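Long-range contacts in S-adenosylmethionine-dependent methyltransferase (PDB 1Y8C), which probably transfers methyl groups from S-adenosylmethionine to an acceptor substrate: residues 34-39 / 135-140; 38-43 / 59-64; 150-155 / 166-171. All blocks are in the same frame, centred on the assembly; numbering follows the deposited sequence.

From the N terminus, the loop after helix 20-32 opens interactions 1 and 2 together, since Phe38 and Asp39 belong to both. Interaction 2 closes first, pairing 38-43 with 59-64 as neighbouring strands of the central sheet. Interaction 1 closes the longer loop when 135-140 comes back to 34-39, so interaction 2 lies within its span; Leu36 CD2 packs on Phe59 CZ at 4.0 Å where the two meet. Strand 136-143 then runs into helix 145-152, whose end starts interaction 3. This short closure follows in series, its centre about 36 Å from those of the other two, and ties the helix end to the antiparallel four-stranded sheet.

Interaction 1: 34-39 / 135-140; sequences NNLVFD and GGVFIF
The methyl group CG2 of Val137 carries this small apolar contact, meeting two side chains of the loop, Asn34 and Leu36. Leu36 CD1 lies 3.9 Å from Val137 CG2, the two side chains crossing obliquely. The Asn34 side chain crosses that of Val137 at about a right angle, with Asn34 CB 4.1 Å from Val137 CG2. Leu36 CD1 also comes 4.4 Å from Gly136 CA. No hydrogen bond joins the two segments. Val137 has CG1 anti to its backbone N (chi1 178°), which puts CG2 beside that N and on the side of the loop. Leu36 has CG anti to its own N (chi1 -162°); its CA-CB bond does not aim at the strand, and the branch reaches it through CD1. Asn34 touches through CB, while its ND2 is hydrogen-bonded to Lys30 O.

Behind these side chains stands the end of helix 20-32. Asn35, with positive phi, is the C' residue of a Schellman motif in which Leu36 N bonds to Cys31 O and Asn35 N to Val32 O, so the turn fixes where Asn34 and Leu36 leave the backbone. Farther along, an inverse gamma turn centred on Phe38, closed by Asp39 N to Val37 O at 2.8 Å, bends the chain toward strand 40-44.

Leu36 is buried, touching Cys31 of helix 20-32, Phe59, Asp103, and Leu104 of strand 104-107; Val137, held by backbone hydrogen bonds to Asp103 and Ile105, packs as well on Leu241 of strand 237-244. The contact thus packs the loop between helix 20-32 and strand 40-44 against strand 136-143 of the Rossmann-like sheet, beside strands 104-107 and 237-244.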
loop_
_atom_site.group_PDB
_atom_site.type_symbol
_atom_site.label_atom_id
_atom_site.label_comp_id
_atom_site.label_asym_id
_atom_site.label_seq_id
_atom_site.Cartn_x
_atom_site.Cartn_y
_atom_site.Cartn_z
ATOM N N ASN A 34 7.011 0.442 -20.166
ATOM C CA ASN A 34 5.672 0.318 -20.742
ATOM C C ASN A 34 5.250 1.545 -21.547
ATOM O O ASN A 34 4.054 1.815 -21.717
ATOM C CB ASN A 34 4.662 0.034 -19.625
ATOM C CG ASN A 34 4.728 -1.408 -19.132
ATOM O OD1 ASN A 34 4.260 -2.334 -19.803
ATOM N ND2 ASN A 34 5.323 -1.604 -17.964
ATOM N N ASN A 35 6.246 2.274 -22.044
ATOM C CA ASN A 35 6.028 3.476 -22.844
ATOM C C ASN A 35 4.955 4.380 -22.247
ATOM O O ASN A 35 4.200 5.030 -22.965
ATOM C CB ASN A 35 5.629 3.082 -24.267
ATOM C CG ASN A 35 6.542 2.023 -24.858
ATOM O OD1 ASN A 35 7.765 2.128 -24.772
ATOM N ND2 ASN A 35 5.946 0.999 -25.472
ATOM N N LEU A 36 4.899 4.426 -20.925
ATOM C CA LEU A 36 3.893 5.223 -20.241
ATOM C C LEU A 36 4.052 6.721 -20.451
ATOM O O LEU A 36 5.167 7.243 -20.519
ATOM C CB LEU A 36 3.924 4.935 -18.736
ATOM C CG LEU A 36 2.705 5.325 -17.907
ATOM C CD1 LEU A 36 1.840 4.106 -17.697
ATOM C CD2 LEU A 36 3.141 5.884 -16.564
ATOM N N VAL A 37 2.920 7.409 -20.554
ATOM C CA VAL A 37 2.934 8.852 -20.705
ATOM C C VAL A 37 2.666 9.394 -19.314
ATOM O O VAL A 37 1.595 9.168 -18.754
ATOM C CB VAL A 37 1.839 9.321 -21.645
ATOM C CG1 VAL A 37 1.899 10.822 -21.766
ATOM C CG2 VAL A 37 1.998 8.654 -23.008
ATOM N N PHE A 38 3.636 10.107 -18.758
ATOM C CA PHE A 38 3.499 10.628 -17.404
ATOM C C PHE A 38 2.560 11.820 -17.211
ATOM O O PHE A 38 2.951 12.853 -16.668
ATOM C CB PHE A 38 4.886 10.942 -16.831
ATOM C CG PHE A 38 5.786 9.729 -16.734
ATOM C CD1 PHE A 38 6.346 9.166 -17.879
ATOM C CD2 PHE A 38 6.033 9.122 -15.506
ATOM C CE1 PHE A 38 7.133 8.024 -17.807
ATOM C CE2 PHE A 38 6.821 7.977 -15.423
ATOM C CZ PHE A 38 7.370 7.427 -16.577
ATOM N N ASP A 39 1.307 11.660 -17.621
ATOM C CA ASP A 39 0.341 12.725 -17.454
ATOM C C ASP A 39 -0.423 12.662 -16.146
ATOM O O ASP A 39 -0.384 13.610 -15.362
ATOM C CB ASP A 39 -0.651 12.740 -18.609
ATOM C CG ASP A 39 -0.055 13.325 -19.867
ATOM O OD1 ASP A 39 0.673 14.337 -19.754
ATOM O OD2 ASP A 39 -0.319 12.791 -20.969
ATOM N N GLY A 135 -4.017 1.616 -21.968
ATOM C CA GLY A 135 -2.570 1.611 -22.029
ATOM C C GLY A 135 -1.950 2.011 -20.705
ATOM O O GLY A 135 -0.733 2.119 -20.588
ATOM N N GLY A 136 -2.789 2.237 -19.700
ATOM C CA GLY A 136 -2.276 2.623 -18.395
ATOM C C GLY A 136 -1.850 1.417 -17.563
ATOM O O GLY A 136 -2.242 0.282 -17.856
ATOM N N VAL A 137 -1.061 1.660 -16.516
ATOM C CA VAL A 137 -0.575 0.587 -15.658
ATOM C C VAL A 137 -1.048 0.722 -14.217
ATOM O O VAL A 137 -1.183 1.831 -13.702
ATOM C CB VAL A 137 0.976 0.527 -15.680
ATOM C CG1 VAL A 137 1.477 -0.566 -14.753
ATOM C CG2 VAL A 137 1.463 0.262 -17.091
ATOM N N PHE A 138 -1.318 -0.420 -13.582
ATOM C CA PHE A 138 -1.759 -0.461 -12.187
ATOM C C PHE A 138 -0.792 -1.335 -11.387
ATOM O O PHE A 138 -0.635 -2.526 -11.669
ATOM C CB PHE A 138 -3.187 -1.021 -12.083
ATOM C CG PHE A 138 -3.630 -1.313 -10.661
ATOM C CD1 PHE A 138 -3.251 -0.472 -9.606
ATOM C CD2 PHE A 138 -4.453 -2.412 -10.383
ATOM C CE1 PHE A 138 -3.673 -0.716 -8.289
ATOM C CE2 PHE A 138 -4.884 -2.673 -9.076
ATOM C CZ PHE A 138 -4.494 -1.815 -8.020
ATOM N N ILE A 139 -0.151 -0.730 -10.390
ATOM C CA ILE A 139 0.823 -1.422 -9.552
ATOM C C ILE A 139 0.399 -1.466 -8.079
ATOM O O ILE A 139 0.093 -0.436 -7.478
ATOM C CB ILE A 139 2.213 -0.736 -9.680
ATOM C CG1 ILE A 139 2.665 -0.783 -11.138
ATOM C CG2 ILE A 139 3.227 -1.417 -8.798
ATOM C CD1 ILE A 139 4.004 -0.126 -11.408
ATOM N N PHE A 140 0.375 -2.664 -7.502
ATOM C CA PHE A 140 -0.005 -2.825 -6.102
ATOM C C PHE A 140 0.707 -4.031 -5.505
ATOM O O PHE A 140 1.132 -4.927 -6.232
ATOM C CB PHE A 140 -1.517 -3.020 -5.980
ATOM C CG PHE A 140 -2.004 -4.364 -6.463
ATOM C CD1 PHE A 140 -2.237 -5.400 -5.567
ATOM C CD2 PHE A 140 -2.250 -4.589 -7.815
ATOM C CE1 PHE A 140 -2.714 -6.637 -6.011
ATOM C CE2 PHE A 140 -2.730 -5.835 -8.267
ATOM C CZ PHE A 140 -2.961 -6.856 -7.365
#

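Interaction 2: 38-43 / 59-64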
loop_
_atom_site.group_PDB
_atom_site.type_symbol
_atom_site.label_atom_id
_atom_site.label_comp_id
_atom_site.label_asym_id
_atom_site.label_seq_id
_atom_site.Cartn_x
_atom_site.Cartn_y
_atom_site.Cartn_z
ATOM N N PHE A 38 3.636 10.107 -18.758
ATOM C CA PHE A 38 3.499 10.628 -17.404
ATOM C C PHE A 38 2.560 11.820 -17.211
ATOM O O PHE A 38 2.951 12.853 -16.668
ATOM C CB PHE A 38 4.886 10.942 -16.831
ATOM C CG PHE A 38 5.786 9.729 -16.734
ATOM C CD1 PHE A 38 6.346 9.166 -17.879
ATOM C CD2 PHE A 38 6.033 9.122 -15.506
ATOM C CE1 PHE A 38 7.133 8.024 -17.807
ATOM C CE2 PHE A 38 6.821 7.977 -15.423
ATOM C CZ PHE A 38 7.370 7.427 -16.577
ATOM N N ASP A 39 1.307 11.660 -17.621
ATOM C CA ASP A 39 0.341 12.725 -17.454
ATOM C C ASP A 39 -0.423 12.662 -16.146
ATOM O O ASP A 39 -0.384 13.610 -15.362
ATOM C CB ASP A 39 -0.651 12.740 -18.609
ATOM C CG ASP A 39 -0.055 13.325 -19.867
ATOM O OD1 ASP A 39 0.673 14.337 -19.754
ATOM O OD2 ASP A 39 -0.319 12.791 -20.969
ATOM N N ASP A 40 -1.112 11.549 -15.903
ATOM C CA ASP A 40 -1.919 11.422 -14.697
ATOM C C ASP A 40 -1.605 10.243 -13.786
ATOM O O ASP A 40 -1.579 9.079 -14.204
ATOM C CB ASP A 40 -3.392 11.425 -15.097
ATOM C CG ASP A 40 -3.783 12.709 -15.790
ATOM O OD1 ASP A 40 -3.823 13.765 -15.111
ATOM O OD2 ASP A 40 -4.028 12.676 -17.019
ATOM N N TYR A 41 -1.388 10.582 -12.518
ATOM C CA TYR A 41 -1.039 9.627 -11.474
ATOM C C TYR A 41 -1.980 9.624 -10.262
ATOM O O TYR A 41 -2.248 10.663 -9.658
ATOM C CB TYR A 41 0.397 9.903 -10.993
ATOM C CG TYR A 41 0.767 9.174 -9.715
ATOM C CD1 TYR A 41 0.668 7.776 -9.630
ATOM C CD2 TYR A 41 1.220 9.873 -8.590
ATOM C CE1 TYR A 41 1.010 7.094 -8.465
ATOM C CE2 TYR A 41 1.565 9.200 -7.416
ATOM C CZ TYR A 41 1.457 7.806 -7.365
ATOM O OH TYR A 41 1.790 7.126 -6.217
ATOM N N LEU A 42 -2.449 8.433 -9.908
ATOM C CA LEU A 42 -3.333 8.232 -8.768
ATOM C C LEU A 42 -2.733 7.225 -7.787
ATOM O O LEU A 42 -2.413 6.076 -8.144
ATOM C CB LEU A 42 -4.692 7.699 -9.226
ATOM C CG LEU A 42 -5.626 7.196 -8.112
ATOM C CD1 LEU A 42 -6.233 8.387 -7.384
ATOM C CD2 LEU A 42 -6.723 6.323 -8.696
ATOM N N ASP A 43 -2.593 7.651 -6.545
ATOM C CA ASP A 43 -2.074 6.764 -5.525
ATOM C C ASP A 43 -3.190 6.498 -4.514
ATOM O O ASP A 43 -3.631 7.408 -3.813
ATOM C CB ASP A 43 -0.867 7.404 -4.849
ATOM C CG ASP A 43 -0.284 6.528 -3.778
ATOM O OD1 ASP A 43 -0.436 5.286 -3.893
ATOM O OD2 ASP A 43 0.328 7.071 -2.830
ATOM N N PHE A 59 4.922 13.329 -12.585
ATOM C CA PHE A 59 3.718 13.503 -13.394
ATOM C C PHE A 59 3.211 14.942 -13.451
ATOM O O PHE A 59 3.707 15.821 -12.740
ATOM C CB PHE A 59 2.597 12.611 -12.868
ATOM C CG PHE A 59 2.841 11.153 -13.076
ATOM C CD1 PHE A 59 3.740 10.463 -12.271
ATOM C CD2 PHE A 59 2.185 10.470 -14.099
ATOM C CE1 PHE A 59 3.983 9.117 -12.481
ATOM C CE2 PHE A 59 2.421 9.125 -14.317
ATOM C CZ PHE A 59 3.324 8.440 -13.508
ATOM N N LYS A 60 2.214 15.181 -14.300
ATOM C CA LYS A 60 1.640 16.516 -14.414
ATOM C C LYS A 60 0.530 16.694 -13.395
ATOM O O LYS A 60 0.474 17.711 -12.701
ATOM C CB LYS A 60 1.064 16.759 -15.809
ATOM C CG LYS A 60 2.051 16.602 -16.953
ATOM C CD LYS A 60 1.624 17.459 -18.152
ATOM C CE LYS A 60 0.170 17.180 -18.571
ATOM N NZ LYS A 60 -0.409 18.208 -19.501
ATOM N N ASN A 61 -0.358 15.705 -13.312
ATOM C CA ASN A 61 -1.474 15.763 -12.372
ATOM C C ASN A 61 -1.485 14.541 -11.466
ATOM O O ASN A 61 -1.377 13.405 -11.933
ATOM C CB ASN A 61 -2.807 15.854 -13.120
ATOM C CG ASN A 61 -2.774 16.863 -14.254
ATOM O OD1 ASN A 61 -2.845 16.500 -15.432
ATOM N ND2 ASN A 61 -2.664 18.140 -13.904
ATOM N N THR A 62 -1.634 14.783 -10.168
ATOM C CA THR A 62 -1.649 13.704 -9.199
ATOM C C THR A 62 -2.859 13.744 -8.273
ATOM O O THR A 62 -3.319 14.808 -7.862
ATOM C CB THR A 62 -0.376 13.730 -8.317
ATOM O OG1 THR A 62 0.786 13.672 -9.149
ATOM C CG2 THR A 62 -0.361 12.556 -7.360
ATOM N N TRP A 63 -3.368 12.559 -7.958
ATOM C CA TRP A 63 -4.485 12.403 -7.045
ATOM C C TRP A 63 -4.066 11.402 -5.980
ATOM O O TRP A 63 -3.516 10.344 -6.289
ATOM C CB TRP A 63 -5.712 11.884 -7.771
ATOM C CG TRP A 63 -6.424 12.918 -8.525
ATOM C CD1 TRP A 63 -6.041 13.490 -9.702
ATOM C CD2 TRP A 63 -7.671 13.515 -8.172
ATOM N NE1 TRP A 63 -6.980 14.407 -10.113
ATOM C CE2 TRP A 63 -7.993 14.439 -9.194
ATOM C CE3 TRP A 63 -8.555 13.350 -7.099
ATOM C CZ2 TRP A 63 -9.158 15.210 -9.163
ATOM C CZ3 TRP A 63 -9.715 14.114 -7.068
ATOM C CH2 TRP A 63 -10.010 15.030 -8.098
ATOM N N ALA A 64 -4.327 11.755 -4.729
ATOM C CA ALA A 64 -3.988 10.917 -3.590
ATOM C C ALA A 64 -5.263 10.654 -2.799
ATOM O O ALA A 64 -5.951 11.590 -2.391
ATOM C CB ALA A 64 -2.966 11.624 -2.718
#
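Strands 40-43 and 61-64 run parallel, 4.7 Å apart at closest approach with 13° between their directions, and pair in register from Asp40 with Asn61 to Asp43 with Ala64. They are the two strands of a beta-alpha-beta unit, with helix 52-55 in the connection, in the Rossmann-like core of class I methyltransferases. The ladder alternates: Asn61 N to Asp39 O, Tyr41 N to Asn61 O, Trp63 N to Tyr41 O (2.8 Å), then Asp43 N to Trp63 O, each nearly along the C=O axis. Ahead of it the bonding frays, and Lys60 N makes only weak bonds to Phe38 O and Asp39 O.

Side chains alternate too. On the face of Tyr41 and Thr62, Tyr41 CD2 lies 3.3 Å from Thr62 CG2, the two chains side by side. Tyr41 CG stands anti to its backbone N, and its OH is hydrogen-bonded to Thr106. Asp43 bonds to Thr106 and Thr52 just before the loop that, as in relatives, probably borders the cofactor.

On the face of Asp40 and Leu42, Leu42 CD1 rests on Trp63 CB at 3.6 Å. Asp40 runs alongside Asn61, carboxylate and amide planes nearly parallel; it makes salt bridges to Lys133 and Arg100, which probably offset its charge. Just before the two strands, Asp39 and Lys60 also lie side by side, but Asp39 OD1 and Lys60 NZ remain 4.0 Å apart, beyond a salt bridge.

Phe38, Tyr41 and Phe59 form an aromatic cluster. The Phe38 ring crosses Phe59 obliquely, planes at 49°, with Phe38 CD2 above one face of Phe59 and 3.4 Å from its CZ. Over the opposite face sits Tyr41 CB, a CH-pi contact 3.5 Å from the Phe59 ring centroid and 15° off the normal.

Interaction 3: 150-155 / 166-171; sequences QVLGNN and YYWENQ
Leu152 O, at the end of helix 145-152, is gripped twice by Asn155. The backbone Asn155 N bonds to Leu152 O at 3.2 Å. The side-chain Asn155 ND2 reaches the same Leu152 O only weakly, with an N-H...O angle of 121°. The chain between them leaves the helix at Gly153, whose phi is positive (44°). Asn154 OD1 is held by one hydrogen bond, from Phe172 N; Gln171 NE2 also comes near it, but at a poor angle. The Asn154 and Gln171 side chains lie alongside each other, pointing the same way, their amide planes well tilted apart.

No hydrogen bond links the two segments, so close packing does the work. Asn154 CA sits 3.1 Å from Asn170 O, a CA-H...O contact. Gly153 O lies 3.2 Å from Asn170 CB. Asn170 thus has the turn against both its carbonyl and its side chain. Leu152 CD2 touches Trp168 CZ2 at 3.5 Å, the two side chains crossing at about a right angle. Leu152 CG stands anti to its own carbonyl carbon (chi1 -79°); CD1 continues the extended chain and the other branch, CD2, reaches the indole. Trp168, with CG anti to its backbone N, also rests on Ile14 of helix 3-15 and on Met179 and Ile181 of strand 176-186.

Here a helix followed directly by a glycine with positive phi passes into the hairpin of strands 157-161 and 164-173, joining the Rossmann-like core to the antiparallel four-stranded sheet inserted after strand 136-143.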
loop_
_atom_site.group_PDB
_atom_site.type_symbol
_atom_site.label_atom_id
_atom_site.label_comp_id
_atom_site.label_asym_id
_atom_site.label_seq_id
_atom_site.Cartn_x
_atom_site.Cartn_y
_atom_site.Cartn_z
ATOM N N GLN A 150 2.257 -17.999 8.202
ATOM C CA GLN A 150 3.385 -18.589 8.908
ATOM C C GLN A 150 4.240 -17.568 9.643
ATOM O O GLN A 150 4.232 -17.514 10.867
ATOM C CB GLN A 150 4.267 -19.367 7.936
ATOM C CG GLN A 150 3.538 -20.428 7.146
ATOM C CD GLN A 150 2.765 -21.362 8.037
ATOM O OE1 GLN A 150 3.145 -21.591 9.182
ATOM N NE2 GLN A 150 1.677 -21.915 7.518
ATOM N N VAL A 151 4.980 -16.758 8.892
ATOM C CA VAL A 151 5.866 -15.762 9.478
ATOM C C VAL A 151 5.191 -14.895 10.544
ATOM O O VAL A 151 5.837 -14.484 11.511
ATOM C CB VAL A 151 6.476 -14.873 8.385
ATOM C CG1 VAL A 151 7.602 -14.044 8.965
ATOM C CG2 VAL A 151 6.982 -15.743 7.240
ATOM N N LEU A 152 3.905 -14.598 10.377
ATOM C CA LEU A 152 3.199 -13.822 11.393
ATOM C C LEU A 152 2.424 -14.775 12.296
ATOM O O LEU A 152 2.685 -14.847 13.496
ATOM C CB LEU A 152 2.226 -12.824 10.770
ATOM C CG LEU A 152 2.779 -11.520 10.204
ATOM C CD1 LEU A 152 1.611 -10.617 9.876
ATOM C CD2 LEU A 152 3.680 -10.834 11.214
ATOM N N GLY A 153 1.480 -15.508 11.710
ATOM C CA GLY A 153 0.679 -16.448 12.471
ATOM C C GLY A 153 0.180 -15.922 13.804
ATOM O O GLY A 153 -0.496 -14.895 13.851
ATOM N N ASN A 154 0.519 -16.635 14.882
ATOM C CA ASN A 154 0.128 -16.274 16.248
ATOM C C ASN A 154 1.374 -16.047 17.121
ATOM O O ASN A 154 1.533 -16.687 18.158
ATOM C CB ASN A 154 -0.708 -17.400 16.872
ATOM C CG ASN A 154 -1.944 -17.743 16.056
ATOM O OD1 ASN A 154 -2.961 -17.046 16.108
ATOM N ND2 ASN A 154 -1.859 -18.825 15.291
ATOM N N ASN A 155 2.254 -15.141 16.703
ATOM C CA ASN A 155 3.480 -14.844 17.449
ATOM C C ASN A 155 3.445 -13.474 18.130
ATOM O O ASN A 155 3.444 -12.441 17.460
ATOM C CB ASN A 155 4.701 -14.885 16.515
ATOM C CG ASN A 155 4.988 -16.277 15.963
ATOM O OD1 ASN A 155 5.160 -17.238 16.720
ATOM N ND2 ASN A 155 5.064 -16.386 14.637
ATOM N N TYR A 166 7.208 -1.285 22.001
ATOM C CA TYR A 166 5.960 -1.816 21.473
ATOM C C TYR A 166 5.744 -3.303 21.730
ATOM O O TYR A 166 6.692 -4.080 21.768
ATOM C CB TYR A 166 5.845 -1.517 19.962
ATOM C CG TYR A 166 6.584 -2.452 19.016
ATOM C CD1 TYR A 166 6.208 -3.792 18.895
ATOM C CD2 TYR A 166 7.633 -1.986 18.209
ATOM C CE1 TYR A 166 6.845 -4.650 18.000
ATOM C CE2 TYR A 166 8.286 -2.841 17.304
ATOM C CZ TYR A 166 7.883 -4.178 17.205
ATOM O OH TYR A 166 8.494 -5.056 16.322
ATOM N N TYR A 167 4.484 -3.683 21.929
ATOM C CA TYR A 167 4.111 -5.072 22.144
ATOM C C TYR A 167 3.165 -5.398 21.000
ATOM O O TYR A 167 2.133 -4.745 20.826
ATOM C CB TYR A 167 3.408 -5.246 23.486
ATOM C CG TYR A 167 2.795 -6.606 23.675
ATOM C CD1 TYR A 167 3.502 -7.763 23.359
ATOM C CD2 TYR A 167 1.515 -6.743 24.193
ATOM C CE1 TYR A 167 2.949 -9.026 23.557
ATOM C CE2 TYR A 167 0.953 -8.000 24.392
ATOM C CZ TYR A 167 1.677 -9.138 24.071
ATOM O OH TYR A 167 1.115 -10.381 24.273
ATOM N N TRP A 168 3.521 -6.406 20.217
ATOM C CA TRP A 168 2.731 -6.789 19.050
ATOM C C TRP A 168 2.203 -8.219 19.174
ATOM O O TRP A 168 2.976 -9.158 19.268
ATOM C CB TRP A 168 3.628 -6.614 17.809
ATOM C CG TRP A 168 3.075 -7.097 16.497
ATOM C CD1 TRP A 168 1.837 -7.633 16.272
ATOM C CD2 TRP A 168 3.755 -7.120 15.235
ATOM N NE1 TRP A 168 1.705 -7.986 14.958
ATOM C CE2 TRP A 168 2.859 -7.678 14.296
ATOM C CE3 TRP A 168 5.022 -6.711 14.806
ATOM C CZ2 TRP A 168 3.206 -7.856 12.940
ATOM C CZ3 TRP A 168 5.367 -6.887 13.456
ATOM C CH2 TRP A 168 4.458 -7.449 12.544
ATOM N N GLU A 169 0.885 -8.377 19.190
ATOM C CA GLU A 169 0.298 -9.708 19.292
ATOM C C GLU A 169 -0.432 -10.077 17.993
ATOM O O GLU A 169 -1.261 -9.316 17.498
ATOM C CB GLU A 169 -0.689 -9.775 20.461
ATOM C CG GLU A 169 -0.689 -11.115 21.185
ATOM C CD GLU A 169 -2.041 -11.484 21.777
ATOM O OE1 GLU A 169 -2.616 -10.662 22.518
ATOM O OE2 GLU A 169 -2.520 -12.605 21.502
ATOM N N ASN A 170 -0.109 -11.243 17.445
ATOM C CA ASN A 170 -0.725 -11.704 16.216
ATOM C C ASN A 170 -1.688 -12.841 16.469
ATOM O O ASN A 170 -1.395 -13.761 17.225
ATOM C CB ASN A 170 0.343 -12.170 15.221
ATOM C CG ASN A 170 0.947 -11.022 14.429
ATOM O OD1 ASN A 170 2.163 -10.965 14.229
ATOM N ND2 ASN A 170 0.102 -10.112 13.956
ATOM N N GLN A 171 -2.847 -12.770 15.836
ATOM C CA GLN A 171 -3.849 -13.810 15.971
ATOM C C GLN A 171 -4.228 -14.220 14.554
ATOM O O GLN A 171 -4.768 -13.418 13.793
ATOM C CB GLN A 171 -5.055 -13.260 16.745
ATOM C CG GLN A 171 -6.408 -13.866 16.386
ATOM C CD GLN A 171 -6.474 -15.366 16.598
ATOM O OE1 GLN A 171 -7.399 -16.026 16.117
ATOM N NE2 GLN A 171 -5.504 -15.912 17.326
#